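Local coordinates for aminopentol aminotransferase (Sphingopyxis macrogoltabida, PDB 6HBS), which deaminates aminopentol to its 2-keto product in fumonisin B1 degradation, using pyridoxal 5'-phosphate as cofactor and pyruvate as preferred amino acceptor, at residues I56-A61 and V370-Y375; A342-I347 and N377-A382. All coordinates share one frame; numbering follows the deposited sequence.

Contact 1: I56-A61 and V370-Y375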
ATOM      1  N   ILE A  56      17.481 -18.821 -12.486  1.00 17.89           N
ATOM      2  CA  ILE A  56      16.254 -18.760 -13.236  1.00 17.61           C
ATOM      3  C   ILE A  56      15.117 -18.763 -12.203  1.00 17.87           C
ATOM      4  O   ILE A  56      15.022 -19.678 -11.376  1.00 19.29           O
ATOM      5  CB  ILE A  56      16.141 -19.916 -14.243  1.00 17.70           C
ATOM      6  CG1 ILE A  56      17.330 -19.939 -15.211  1.00 20.81           C
ATOM      7  CG2 ILE A  56      14.831 -19.801 -14.992  1.00 17.34           C
ATOM      8  CD1 ILE A  56      17.430 -21.223 -16.032  1.00 22.94           C
ATOM      9  N   ASP A  57      14.260 -17.735 -12.268  1.00 17.61           N
ATOM     10  CA  ASP A  57      13.377 -17.404 -11.153  1.00 17.49           C
ATOM     11  C   ASP A  57      11.955 -17.941 -11.393  1.00 17.05           C
ATOM     12  O   ASP A  57      11.229 -17.374 -12.173  1.00 18.40           O
ATOM     13  CB  ASP A  57      13.400 -15.892 -10.937  1.00 17.75           C
ATOM     14  CG  ASP A  57      12.371 -15.388  -9.939  1.00 17.39           C
ATOM     15  OD1 ASP A  57      12.067 -16.126  -8.983  1.00 17.45           O
ATOM     16  OD2 ASP A  57      11.822 -14.300 -10.201  1.00 19.91           O
ATOM     17  N   TYR A  58      11.550 -19.000 -10.674  1.00 16.77           N
ATOM     18  CA  TYR A  58      10.190 -19.539 -10.816  1.00 17.58           C
ATOM     19  C   TYR A  58       9.250 -18.950  -9.754  1.00 18.09           C
ATOM     20  O   TYR A  58       8.110 -19.374  -9.665  1.00 18.42           O
ATOM     21  CB  TYR A  58      10.188 -21.080 -10.864  1.00 18.17           C
ATOM     22  CG  TYR A  58      10.779 -21.570 -12.157  1.00 17.73           C
ATOM     23  CD1 TYR A  58      10.020 -21.580 -13.312  1.00 20.16           C
ATOM     24  CD2 TYR A  58      12.120 -21.868 -12.263  1.00 19.54           C
ATOM     25  CE1 TYR A  58      10.563 -21.963 -14.534  1.00 21.38           C
ATOM     26  CE2 TYR A  58      12.691 -22.221 -13.479  1.00 21.83           C
ATOM     27  CZ  TYR A  58      11.899 -22.308 -14.613  1.00 21.60           C
ATOM     28  OH  TYR A  58      12.423 -22.641 -15.827  1.00 21.02           O
ATOM     29  N   MET A  59       9.692 -17.932  -9.009  1.00 18.40           N
ATOM     30  CA  MET A  59       8.752 -17.175  -8.151  1.00 18.93           C
ATOM     31  C   MET A  59       8.184 -15.959  -8.883  1.00 17.95           C
ATOM     32  O   MET A  59       7.127 -15.464  -8.524  1.00 17.81           O
ATOM     33  CB  MET A  59       9.410 -16.683  -6.868  1.00 18.57           C
ATOM     34  CG  MET A  59       9.915 -17.750  -5.973  1.00 20.98           C
ATOM     35  SD  MET A  59       8.890 -19.216  -5.952  1.00 26.30           S
ATOM     36  CE  MET A  59       7.352 -18.671  -5.243  1.00 23.19           C
ATOM     37  N   CYS A  60       8.873 -15.482  -9.915  1.00 16.83           N
ATOM     38  CA  CYS A  60       8.482 -14.219 -10.603  1.00 17.32           C
ATOM     39  C   CYS A  60       8.133 -13.149  -9.542  1.00 17.21           C
ATOM     40  O   CYS A  60       7.105 -12.478  -9.602  1.00 16.47           O
ATOM     41  CB  CYS A  60       7.285 -14.385 -11.520  1.00 17.69           C
ATOM     42  SG  CYS A  60       7.543 -15.513 -12.911  1.00 18.65           S
ATOM     43  N   ALA A  61       9.024 -13.003  -8.573  1.00 18.76           N
ATOM     44  CA  ALA A  61       8.904 -11.975  -7.524  1.00 19.99           C
ATOM     45  C   ALA A  61       7.621 -12.193  -6.695  1.00 19.90           C
ATOM     46  O   ALA A  61       7.089 -11.250  -6.125  1.00 18.14           O
ATOM     47  CB  ALA A  61       8.940 -10.612  -8.193  1.00 19.71           C
ATOM     48  N   VAL A 370      18.720 -22.513 -10.265  1.00 20.04           N
ATOM     49  CA  VAL A 370      17.281 -22.494 -10.424  1.00 20.95           C
ATOM     50  C   VAL A 370      16.679 -22.188  -9.054  1.00 19.34           C
ATOM     51  O   VAL A 370      17.119 -22.756  -8.070  1.00 20.53           O
ATOM     52  CB  VAL A 370      16.770 -23.841 -10.958  1.00 21.66           C
ATOM     53  CG1 VAL A 370      15.267 -24.006 -10.842  1.00 22.42           C
ATOM     54  CG2 VAL A 370      17.241 -24.063 -12.384  1.00 21.67           C
ATOM     55  N   TYR A 371      15.726 -21.251  -9.022  1.00 19.68           N
ATOM     56  CA  TYR A 371      14.994 -20.936  -7.813  1.00 18.76           C
ATOM     57  C   TYR A 371      13.584 -21.507  -7.954  1.00 18.11           C
ATOM     58  O   TYR A 371      12.758 -20.955  -8.661  1.00 19.17           O
ATOM     59  CB  TYR A 371      14.950 -19.423  -7.566  1.00 20.06           C
ATOM     60  CG  TYR A 371      14.557 -18.996  -6.169  1.00 19.31           C
ATOM     61  CD1 TYR A 371      13.281 -19.232  -5.666  1.00 20.33           C
ATOM     62  CD2 TYR A 371      15.459 -18.328  -5.349  1.00 20.25           C
ATOM     63  CE1 TYR A 371      12.919 -18.824  -4.382  1.00 20.29           C
ATOM     64  CE2 TYR A 371      15.111 -17.906  -4.068  1.00 20.47           C
ATOM     65  CZ  TYR A 371      13.834 -18.150  -3.589  1.00 19.26           C
ATOM     66  OH  TYR A 371      13.506 -17.738  -2.341  1.00 19.84           O
ATOM     67  N   VAL A 372      13.321 -22.575  -7.208  1.00 19.30           N
ATOM     68  CA  VAL A 372      12.005 -23.168  -7.078  1.00 19.52           C
ATOM     69  C   VAL A 372      11.664 -23.254  -5.583  1.00 19.98           C
ATOM     70  O   VAL A 372      12.541 -23.177  -4.717  1.00 21.30           O
ATOM     71  CB  VAL A 372      11.945 -24.564  -7.721  1.00 21.14           C
ATOM     72  CG1 VAL A 372      11.996 -24.494  -9.229  1.00 23.08           C
ATOM     73  CG2 VAL A 372      13.014 -25.494  -7.162  1.00 21.42           C
ATOM     74  N   HIS A 373      10.378 -23.425  -5.283  1.00 20.35           N
ATOM     75  CA  HIS A 373       9.877 -23.231  -3.942  1.00 20.97           C
ATOM     76  C   HIS A 373       9.226 -24.504  -3.440  1.00 20.70           C
ATOM     77  O   HIS A 373       8.369 -25.050  -4.121  1.00 21.04           O
ATOM     78  CB  HIS A 373       8.909 -22.048  -3.894  1.00 21.87           C
ATOM     79  CG  HIS A 373       8.734 -21.465  -2.525  1.00 23.70           C
ATOM     80  ND1 HIS A 373       8.231 -22.182  -1.453  1.00 22.51           N
ATOM     81  CD2 HIS A 373       8.924 -20.207  -2.073  1.00 25.44           C
ATOM     82  CE1 HIS A 373       8.201 -21.410  -0.387  1.00 22.51           C
ATOM     83  NE2 HIS A 373       8.628 -20.187  -0.737  1.00 23.35           N
ATOM     84  N   PRO A 374       9.618 -25.013  -2.249  1.00 21.70           N
ATOM     85  CA  PRO A 374       9.059 -26.259  -1.733  1.00 23.00           C
ATOM     86  C   PRO A 374       7.695 -26.182  -1.035  1.00 24.46           C
ATOM     87  O   PRO A 374       7.141 -27.260  -0.774  1.00 22.56           O
ATOM     88  CB  PRO A 374      10.121 -26.680  -0.706  1.00 22.48           C
ATOM     89  CG  PRO A 374      10.631 -25.396  -0.171  1.00 21.24           C
ATOM     90  CD  PRO A 374      10.695 -24.501  -1.385  1.00 21.66           C
ATOM     91  N   TYR A 375       7.146 -24.968  -0.758  1.00 23.22           N
ATOM     92  CA  TYR A 375       5.808 -24.918  -0.087  1.00 23.39           C
ATOM     93  C   TYR A 375       4.822 -23.903  -0.705  1.00 22.77           C
ATOM     94  O   TYR A 375       3.627 -23.975  -0.417  1.00 23.81           O
ATOM     95  CB  TYR A 375       5.974 -24.801   1.438  1.00 24.10           C
ATOM     96  CG  TYR A 375       6.486 -23.495   1.975  1.00 25.19           C
ATOM     97  CD1 TYR A 375       5.696 -22.346   1.952  1.00 28.29           C
ATOM     98  CD2 TYR A 375       7.745 -23.402   2.540  1.00 26.64           C
ATOM     99  CE1 TYR A 375       6.148 -21.134   2.464  1.00 28.22           C
ATOM    100  CE2 TYR A 375       8.219 -22.193   3.043  1.00 29.81           C
ATOM    101  CZ  TYR A 375       7.412 -21.061   3.020  1.00 29.49           C
ATOM    102  OH  TYR A 375       7.879 -19.875   3.496  1.00 29.66           O
TER
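M59 reaches Y371 with CG, 3.6 Å from CE1 of Y371, and H373 with SD and CE. SD lies 3.5 Å from CB of H373 at the edge of the imidazole, and CE is 3.9 Å from CD2 of H373. The M59 and H373 side chains cross at about a right angle. The methionine chain bends at chi2 (-36°), which turns SD from the tyrosine toward the histidine. The sulfur also makes an oblique Met-aromatic contact with Y371.

Y58 and V372 lie side by side, with CD2 of Y58 4.0 Å from CG1 of V372. CG1 of V370 touches the same ring at CD2 and CE2. The OH of Y58 is hydrogen-bonded to OG1 of T392 on helix 386-405.

Two backbone bonds fix the register. N of Y371 donates to O of I56 at 2.9 Å, nearly straight at 175°. N of Y58 donates to O of Y371 at 3.1 Å, and this oxygen also lies at the edge of the Y58 ring, near its plane.

OD1 of D57 accepts from N of M59 at 3.0 Å, from above the carboxylate plane, in an Asx turn. OD2 is hydrogen-bonded to the OH of Y69. H373 is held by N of Y375, which donates in the ring plane to ND1 at 3.1 Å; CE1 of H373 sits over the centre of one face of the Y375 ring. An alanine at H373 would keep the CB contact with SD, but would probably leave N of Y375 without this acceptor and open a gap beside CE of M59 and over the Y375 ring.

T89 of the second subunit packs on M59 and Y371. Strand 370-371 pairs in parallel with 54-57 and is the outermost strand, within this chain, of a four-stranded mixed sheet beside the dimer interface.

Contact 2: A342-I347 and N377-A382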
ATOM      1  N   ALA A 342      -0.145 -25.360 -14.982  1.00 19.59           N
ATOM      2  CA  ALA A 342       1.294 -25.508 -15.193  1.00 21.01           C
ATOM      3  C   ALA A 342       2.002 -24.145 -15.141  1.00 19.64           C
ATOM      4  O   ALA A 342       3.179 -24.098 -14.790  1.00 20.15           O
ATOM      5  CB  ALA A 342       1.582 -26.189 -16.512  1.00 20.97           C
ATOM      6  N   GLN A 343       1.295 -23.060 -15.485  1.00 21.48           N
ATOM      7  CA  GLN A 343       1.879 -21.678 -15.451  1.00 19.56           C
ATOM      8  C   GLN A 343       1.934 -21.090 -14.017  1.00 21.06           C
ATOM      9  O   GLN A 343       2.521 -20.000 -13.819  1.00 18.93           O
ATOM     10  CB  GLN A 343       1.104 -20.753 -16.403  1.00 18.67           C
ATOM     11  CG  GLN A 343      -0.340 -20.430 -16.017  1.00 20.60           C
ATOM     12  CD  GLN A 343      -1.392 -21.343 -16.601  1.00 20.87           C
ATOM     13  OE1 GLN A 343      -1.143 -22.530 -16.772  1.00 21.13           O
ATOM     14  NE2 GLN A 343      -2.575 -20.805 -16.897  1.00 19.27           N
ATOM     15  N   MET A 344       1.256 -21.715 -13.041  1.00 19.25           N
ATOM     16  CA  MET A 344       1.341 -21.319 -11.626  1.00 21.06           C
ATOM     17  C   MET A 344       1.415 -22.580 -10.785  1.00 19.36           C
ATOM     18  O   MET A 344       0.495 -22.861 -10.021  1.00 18.85           O
ATOM     19  CB  MET A 344       0.121 -20.515 -11.167  1.00 21.29           C
ATOM     20  CG  MET A 344       0.019 -19.181 -11.817  1.00 24.90           C
ATOM     21  SD  MET A 344      -1.391 -18.173 -11.244  1.00 24.33           S
ATOM     22  CE  MET A 344      -1.312 -18.267  -9.461  1.00 25.80           C
ATOM     23  N   PRO A 345       2.498 -23.372 -10.916  1.00 18.65           N
ATOM     24  CA  PRO A 345       2.505 -24.732 -10.390  1.00 18.27           C
ATOM     25  C   PRO A 345       2.914 -24.849  -8.930  1.00 18.19           C
ATOM     26  O   PRO A 345       3.737 -24.080  -8.426  1.00 18.31           O
ATOM     27  CB  PRO A 345       3.527 -25.439 -11.317  1.00 18.32           C
ATOM     28  CG  PRO A 345       4.524 -24.362 -11.650  1.00 19.87           C
ATOM     29  CD  PRO A 345       3.714 -23.069 -11.693  1.00 19.03           C
ATOM     30  N   GLN A 346       2.286 -25.809  -8.257  1.00 19.59           N
ATOM     31  CA  GLN A 346       2.720 -26.284  -6.953  1.00 19.91           C
ATOM     32  C   GLN A 346       3.378 -27.646  -7.216  1.00 19.92           C
ATOM     33  O   GLN A 346       2.769 -28.527  -7.836  1.00 20.69           O
ATOM     34  CB  GLN A 346       1.517 -26.393  -6.019  1.00 20.31           C
ATOM     35  CG  GLN A 346       1.842 -26.761  -4.584  1.00 20.78           C
ATOM     36  CD  GLN A 346       2.183 -25.540  -3.765  1.00 23.12           C
ATOM     37  OE1 GLN A 346       3.238 -24.939  -3.968  1.00 20.81           O
ATOM     38  NE2 GLN A 346       1.288 -25.177  -2.842  1.00 20.75           N
ATOM     39  N   ILE A 347       4.620 -27.791  -6.788  1.00 20.11           N
ATOM     40  CA  ILE A 347       5.429 -28.969  -7.123  1.00 22.48           C
ATOM     41  C   ILE A 347       5.937 -29.559  -5.805  1.00 19.97           C
ATOM     42  O   ILE A 347       6.899 -29.101  -5.238  1.00 20.00           O
ATOM     43  CB  ILE A 347       6.568 -28.602  -8.098  1.00 21.47           C
ATOM     44  CG1 ILE A 347       6.031 -27.977  -9.389  1.00 23.19           C
ATOM     45  CG2 ILE A 347       7.420 -29.836  -8.389  1.00 23.31           C
ATOM     46  CD1 ILE A 347       7.113 -27.447 -10.346  1.00 23.12           C
ATOM     47  N   ASN A 377       3.255 -21.865  -4.251  1.00 17.52           N
ATOM     48  CA  ASN A 377       3.147 -22.039  -5.677  1.00 18.64           C
ATOM     49  C   ASN A 377       4.133 -21.115  -6.388  1.00 18.61           C
ATOM     50  O   ASN A 377       4.500 -20.046  -5.875  1.00 17.63           O
ATOM     51  CB  ASN A 377       1.745 -21.815  -6.250  1.00 20.32           C
ATOM     52  CG  ASN A 377       1.328 -20.361  -6.251  1.00 20.94           C
ATOM     53  OD1 ASN A 377       0.815 -19.874  -5.251  1.00 21.58           O
ATOM     54  ND2 ASN A 377       1.561 -19.656  -7.358  1.00 18.77           N
ATOM     55  N   MET A 378       4.557 -21.578  -7.575  1.00 18.72           N
ATOM     56  CA  MET A 378       5.451 -20.854  -8.451  1.00 17.61           C
ATOM     57  C   MET A 378       4.659 -20.176  -9.557  1.00 16.09           C
ATOM     58  O   MET A 378       3.431 -20.240  -9.596  1.00 17.16           O
ATOM     59  CB  MET A 378       6.514 -21.825  -8.973  1.00 18.18           C
ATOM     60  CG  MET A 378       7.492 -22.124  -7.880  1.00 19.12           C
ATOM     61  SD  MET A 378       8.478 -23.601  -8.155  1.00 22.58           S
ATOM     62  CE  MET A 378       7.317 -24.856  -7.627  1.00 24.04           C
ATOM     63  N   PHE A 379       5.382 -19.468 -10.420  1.00 16.02           N
ATOM     64  CA  PHE A 379       4.826 -18.686 -11.482  1.00 17.03           C
ATOM     65  C   PHE A 379       5.743 -18.747 -12.709  1.00 17.18           C
ATOM     66  O   PHE A 379       6.967 -18.745 -12.573  1.00 18.14           O
ATOM     67  CB  PHE A 379       4.726 -17.211 -11.082  1.00 16.51           C
ATOM     68  CG  PHE A 379       3.867 -16.892  -9.881  1.00 16.79           C
ATOM     69  CD1 PHE A 379       4.343 -17.056  -8.591  1.00 16.97           C
ATOM     70  CD2 PHE A 379       2.559 -16.467 -10.052  1.00 18.29           C
ATOM     71  CE1 PHE A 379       3.546 -16.726  -7.505  1.00 17.07           C
ATOM     72  CE2 PHE A 379       1.756 -16.158  -8.962  1.00 18.04           C
ATOM     73  CZ  PHE A 379       2.263 -16.254  -7.697  1.00 17.02           C
ATOM     74  N   LEU A 380       5.127 -18.758 -13.887  1.00 17.53           N
ATOM     75  CA  LEU A 380       5.840 -18.550 -15.145  1.00 18.18           C
ATOM     76  C   LEU A 380       5.638 -17.104 -15.607  1.00 17.92           C
ATOM     77  O   LEU A 380       4.569 -16.526 -15.444  1.00 18.79           O
ATOM     78  CB  LEU A 380       5.346 -19.529 -16.215  1.00 18.71           C
ATOM     79  CG  LEU A 380       6.113 -20.846 -16.311  1.00 19.50           C
ATOM     80  CD1 LEU A 380       7.529 -20.640 -16.802  1.00 20.15           C
ATOM     81  CD2 LEU A 380       6.101 -21.597 -14.989  1.00 20.81           C
ATOM     82  N   SER A 381       6.688 -16.567 -16.246  1.00 18.33           N
ATOM     83  CA  SER A 381       6.680 -15.284 -16.942  1.00 18.01           C
ATOM     84  C   SER A 381       6.762 -15.526 -18.457  1.00 18.72           C
ATOM     85  O   SER A 381       7.314 -16.558 -18.916  1.00 18.78           O
ATOM     86  CB  SER A 381       7.835 -14.414 -16.470  1.00 18.94           C
ATOM     87  OG  SER A 381       9.045 -14.681 -17.191  1.00 19.52           O
ATOM     88  N   ALA A 382       6.297 -14.549 -19.237  1.00 17.95           N
ATOM     89  CA  ALA A 382       6.490 -14.561 -20.693  1.00 19.79           C
ATOM     90  C   ALA A 382       7.971 -14.395 -21.072  1.00 20.49           C
ATOM     91  O   ALA A 382       8.291 -14.577 -22.262  1.00 22.81           O
ATOM     92  CB  ALA A 382       5.652 -13.489 -21.358  1.00 19.14           C
TER
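The methyl CE of M344 approaches the F379 ring obliquely, 3.8 Å from CE2 of F379, and SD makes a Met-aromatic contact with it. The amide nitrogen ND2 of N377 lies over one face of the same ring, 3.4 Å above the plane and offset toward the rim. CE of M344 also touches ND2 of N377, so the methionine end meets both flat groups. ND2 donates to O of M378 at 3.0 Å, with that oxygen close to the amide plane. On the other branch, OD1 accepts from R233, a residue of the cofactor pocket. The amide is thus gripped at both ends, which fixes its rotation.

The backbones join through two bonds. N of M378 donates to O of P345 at 2.8 Å and 177°, and N of L380 to O of Q343 at 2.9 Å. Between them, CA of M344 lies 3.1 Å from O of M378 in a CA-H...O contact.

M378 crosses both P345 and I347 at about a right angle. Its CB meets CD of P345, and its CE lies 3.8 Å from CD1 of I347. Beyond them, helix 310-332 packs on P345 and I347. The two backbone hydrogen bonds join the residues leading into strand 346-349 to the irregular loop before helix 386-405, close to the cofactor site.

Contacts 1 and 2 meet directly, with centres about 9 Å apart. Their segments alternate along the chain, and 370-375 and 377-382 are separated by one residue. O of Y58 is 2.8 Å from N of F379, a probable hydrogen bond that joins 56-61 to 377-382. Packing continues this junction: O of M59 lies 3.2 Å from CD1 of F379. Both contacts are buried, but contact 2 comes nearer to the active site. The F379 side chain is about 5 Å from that of K258, the cofactor lysine by similarity, and about 7 Å from bound pyridoxal 5'-phosphate. The M59 side chain is about 11 Å from the cofactor.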